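Local coordinates for teichoic acid biosynthesis protein F (Staphylococcus epidermidis, PDB 3L7I), which is a teichoic acid biosynthesis protein built on a GT-B-type fold of two Rossmann-like domains, at residues A[354-359]-A[384-389]. Sequence-based numbering, arbitrary orientation.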
loop_
_atom_site.group_PDB
_atom_site.type_symbol
_atom_site.label_atom_id
_atom_site.label_comp_id
_atom_site.label_asym_id
_atom_site.label_seq_id
_atom_site.Cartn_x
_atom_site.Cartn_y
_atom_site.Cartn_z
ATOM N N THR A 354 -33.537 -5.544 -19.466
ATOM C CA THR A 354 -33.152 -6.596 -18.522
ATOM C C THR A 354 -33.934 -6.456 -17.214
ATOM O O THR A 354 -33.990 -5.374 -16.637
ATOM C CB THR A 354 -31.612 -6.570 -18.193
ATOM O OG1 THR A 354 -30.847 -7.055 -19.308
ATOM C CG2 THR A 354 -31.296 -7.432 -16.975
ATOM N N ILE A 355 -34.504 -7.556 -16.734
ATOM C CA ILE A 355 -35.227 -7.563 -15.463
ATOM C C ILE A 355 -34.746 -8.710 -14.541
ATOM O O ILE A 355 -34.616 -9.850 -14.995
ATOM C CB ILE A 355 -36.734 -7.702 -15.746
ATOM C CG1 ILE A 355 -37.148 -6.710 -16.830
ATOM C CG2 ILE A 355 -37.588 -7.531 -14.477
ATOM C CD1 ILE A 355 -38.473 -7.069 -17.468
ATOM N N VAL A 356 -34.462 -8.416 -13.270
ATOM C CA VAL A 356 -34.134 -9.474 -12.292
ATOM C C VAL A 356 -35.274 -9.804 -11.353
ATOM O O VAL A 356 -35.977 -8.908 -10.893
ATOM C CB VAL A 356 -32.940 -9.131 -11.364
ATOM C CG1 VAL A 356 -31.883 -10.210 -11.397
ATOM C CG2 VAL A 356 -32.364 -7.752 -11.653
ATOM N N PHE A 357 -35.414 -11.089 -11.031
ATOM C CA PHE A 357 -36.412 -11.567 -10.077
ATOM C C PHE A 357 -35.743 -12.349 -8.970
ATOM O O PHE A 357 -34.767 -13.061 -9.207
ATOM C CB PHE A 357 -37.425 -12.477 -10.767
ATOM C CG PHE A 357 -38.244 -11.778 -11.789
ATOM C CD1 PHE A 357 -39.585 -11.542 -11.578
ATOM C CD2 PHE A 357 -37.665 -11.322 -12.953
ATOM C CE1 PHE A 357 -40.342 -10.874 -12.527
ATOM C CE2 PHE A 357 -38.410 -10.657 -13.901
ATOM C CZ PHE A 357 -39.754 -10.434 -13.692
ATOM N N GLU A 358 -36.267 -12.229 -7.758
ATOM C CA GLU A 358 -35.781 -13.052 -6.678
ATOM C C GLU A 358 -36.873 -13.114 -5.655
ATOM O O GLU A 358 -37.421 -12.098 -5.270
ATOM C CB GLU A 358 -34.538 -12.422 -6.090
ATOM C CG GLU A 358 -33.729 -13.281 -5.158
ATOM C CD GLU A 358 -32.644 -12.452 -4.452
ATOM O OE1 GLU A 358 -31.454 -12.889 -4.374
ATOM O OE2 GLU A 358 -32.987 -11.326 -3.989
ATOM N N SER A 359 -37.237 -14.311 -5.237
ATOM C CA SER A 359 -38.143 -14.410 -4.106
ATOM C C SER A 359 -37.476 -15.040 -2.906
ATOM O O SER A 359 -36.612 -15.905 -3.034
ATOM C CB SER A 359 -39.431 -15.139 -4.440
ATOM O OG SER A 359 -39.179 -16.448 -4.870
ATOM N N ARG A 384 -34.842 -9.583 -21.606
ATOM C CA ARG A 384 -33.896 -10.460 -20.932
ATOM C C ARG A 384 -34.362 -10.708 -19.486
ATOM O O ARG A 384 -34.262 -9.823 -18.628
ATOM C CB ARG A 384 -32.465 -9.900 -20.975
ATOM C CG ARG A 384 -31.415 -10.877 -20.418
ATOM C CD ARG A 384 -30.002 -10.632 -20.961
ATOM N NE ARG A 384 -29.149 -9.834 -20.071
ATOM C CZ ARG A 384 -28.191 -10.341 -19.290
ATOM N NH1 ARG A 384 -27.953 -11.654 -19.270
ATOM N NH2 ARG A 384 -27.472 -9.532 -18.519
ATOM N N TYR A 385 -34.894 -11.902 -19.223
ATOM C CA TYR A 385 -35.292 -12.272 -17.869
ATOM C C TYR A 385 -34.200 -13.049 -17.124
ATOM O O TYR A 385 -33.644 -14.036 -17.639
ATOM C CB TYR A 385 -36.600 -13.043 -17.893
ATOM C CG TYR A 385 -37.747 -12.221 -18.431
ATOM C CD1 TYR A 385 -38.466 -11.367 -17.606
ATOM C CD2 TYR A 385 -38.103 -12.290 -19.769
ATOM C CE1 TYR A 385 -39.516 -10.606 -18.095
ATOM C CE2 TYR A 385 -39.154 -11.540 -20.271
ATOM C CZ TYR A 385 -39.859 -10.695 -19.433
ATOM O OH TYR A 385 -40.904 -9.944 -19.939
ATOM N N ILE A 386 -33.890 -12.581 -15.912
ATOM C CA ILE A 386 -32.888 -13.214 -15.070
ATOM C C ILE A 386 -33.478 -13.555 -13.704
ATOM O O ILE A 386 -34.137 -12.720 -13.088
ATOM C CB ILE A 386 -31.681 -12.298 -14.906
ATOM C CG1 ILE A 386 -31.085 -11.992 -16.278
ATOM C CG2 ILE A 386 -30.624 -12.959 -14.054
ATOM C CD1 ILE A 386 -30.137 -10.803 -16.316
ATOM N N TRP A 387 -33.266 -14.785 -13.235
ATOM C CA TRP A 387 -33.618 -15.169 -11.854
ATOM C C TRP A 387 -32.378 -15.425 -10.971
ATOM O O TRP A 387 -31.402 -16.051 -11.393
ATOM C CB TRP A 387 -34.540 -16.389 -11.841
ATOM C CG TRP A 387 -36.006 -16.030 -11.916
ATOM C CD1 TRP A 387 -36.735 -15.726 -13.043
ATOM C CD2 TRP A 387 -36.915 -15.942 -10.822
ATOM N NE1 TRP A 387 -38.038 -15.446 -12.708
ATOM C CE2 TRP A 387 -38.173 -15.567 -11.352
ATOM C CE3 TRP A 387 -36.794 -16.152 -9.451
ATOM C CZ2 TRP A 387 -39.288 -15.385 -10.551
ATOM C CZ3 TRP A 387 -37.904 -15.978 -8.661
ATOM C CH2 TRP A 387 -39.137 -15.597 -9.211
ATOM N N SER A 388 -32.413 -14.941 -9.736
ATOM C CA SER A 388 -31.294 -15.124 -8.823
ATOM C C SER A 388 -31.674 -16.132 -7.754
ATOM O O SER A 388 -32.744 -16.017 -7.188
ATOM C CB SER A 388 -30.947 -13.779 -8.205
ATOM O OG SER A 388 -30.543 -13.915 -6.858
ATOM N N PHE A 389 -30.818 -17.123 -7.497
ATOM C CA PHE A 389 -31.069 -18.190 -6.499
ATOM C C PHE A 389 -29.827 -18.434 -5.644
ATOM O O PHE A 389 -28.738 -18.021 -6.020
ATOM C CB PHE A 389 -31.441 -19.523 -7.184
ATOM C CG PHE A 389 -32.640 -19.428 -8.076
ATOM C CD1 PHE A 389 -33.915 -19.493 -7.553
ATOM C CD2 PHE A 389 -32.491 -19.248 -9.436
ATOM C CE1 PHE A 389 -35.015 -19.391 -8.357
ATOM C CE2 PHE A 389 -33.594 -19.140 -10.245
ATOM C CZ PHE A 389 -34.867 -19.217 -9.695
HETATM O O HOH W 1 -35.389 -16.261 -6.164
#
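Four backbone hydrogen bonds zip strand 354-358 to strand 384-389 in parallel register. Ile355 N gives to Arg384 O (3.0 Å), Ile386 N to Ile355 O (3.0 Å), Phe357 N to Ile386 O (2.9 Å) and Ser388 N to Phe357 O (3.1 Å), each donor nearly along its acceptor's C=O axis. The tightest packing is between Phe357 and Trp387, the two residues burying most surface across the contact. Phe357 CB sits over one face of the indole, 3.4 Å from the centroid of its six-membered ring and 20° off the normal, a CH-pi contact. The Phe357 ring runs nearly parallel to the indole (planes at 20°) but is slid until the two hardly overlap. Phe357 CE2 then meets the edge of the Tyr385 ring at CD1, and Ile355 CD1 touches CE1 of that tyrosine. The strands bracket helix 367-379 as a beta-alpha-beta unit of the N-terminal Rossmann-like sheet of a GT-B fold; Met376 of the helix touches Ile355 and Tyr385, while Tyr373 meets Trp387 edge-to-face. On the other face Thr354 CG2 lies 3.6 Å from Ile386 CD1, and Tyr415 and Ala414 of helix 409-417 touch Val356 and Ile386. Only the end at the partly exposed Arg384 is loose: its NE gives Thr354 OG1 a weak bond (144° at the hydrogen), and its guanidinium, with Ile386 CD1 over one face, is salt-bridged to Glu402 and Glu417. Ser388 OG donates to Glu358 OE1 (2.8 Å) from above the carboxylate plane; OE1 also makes a salt bridge to Arg406, and a water links Ser359 N to Ser388 O.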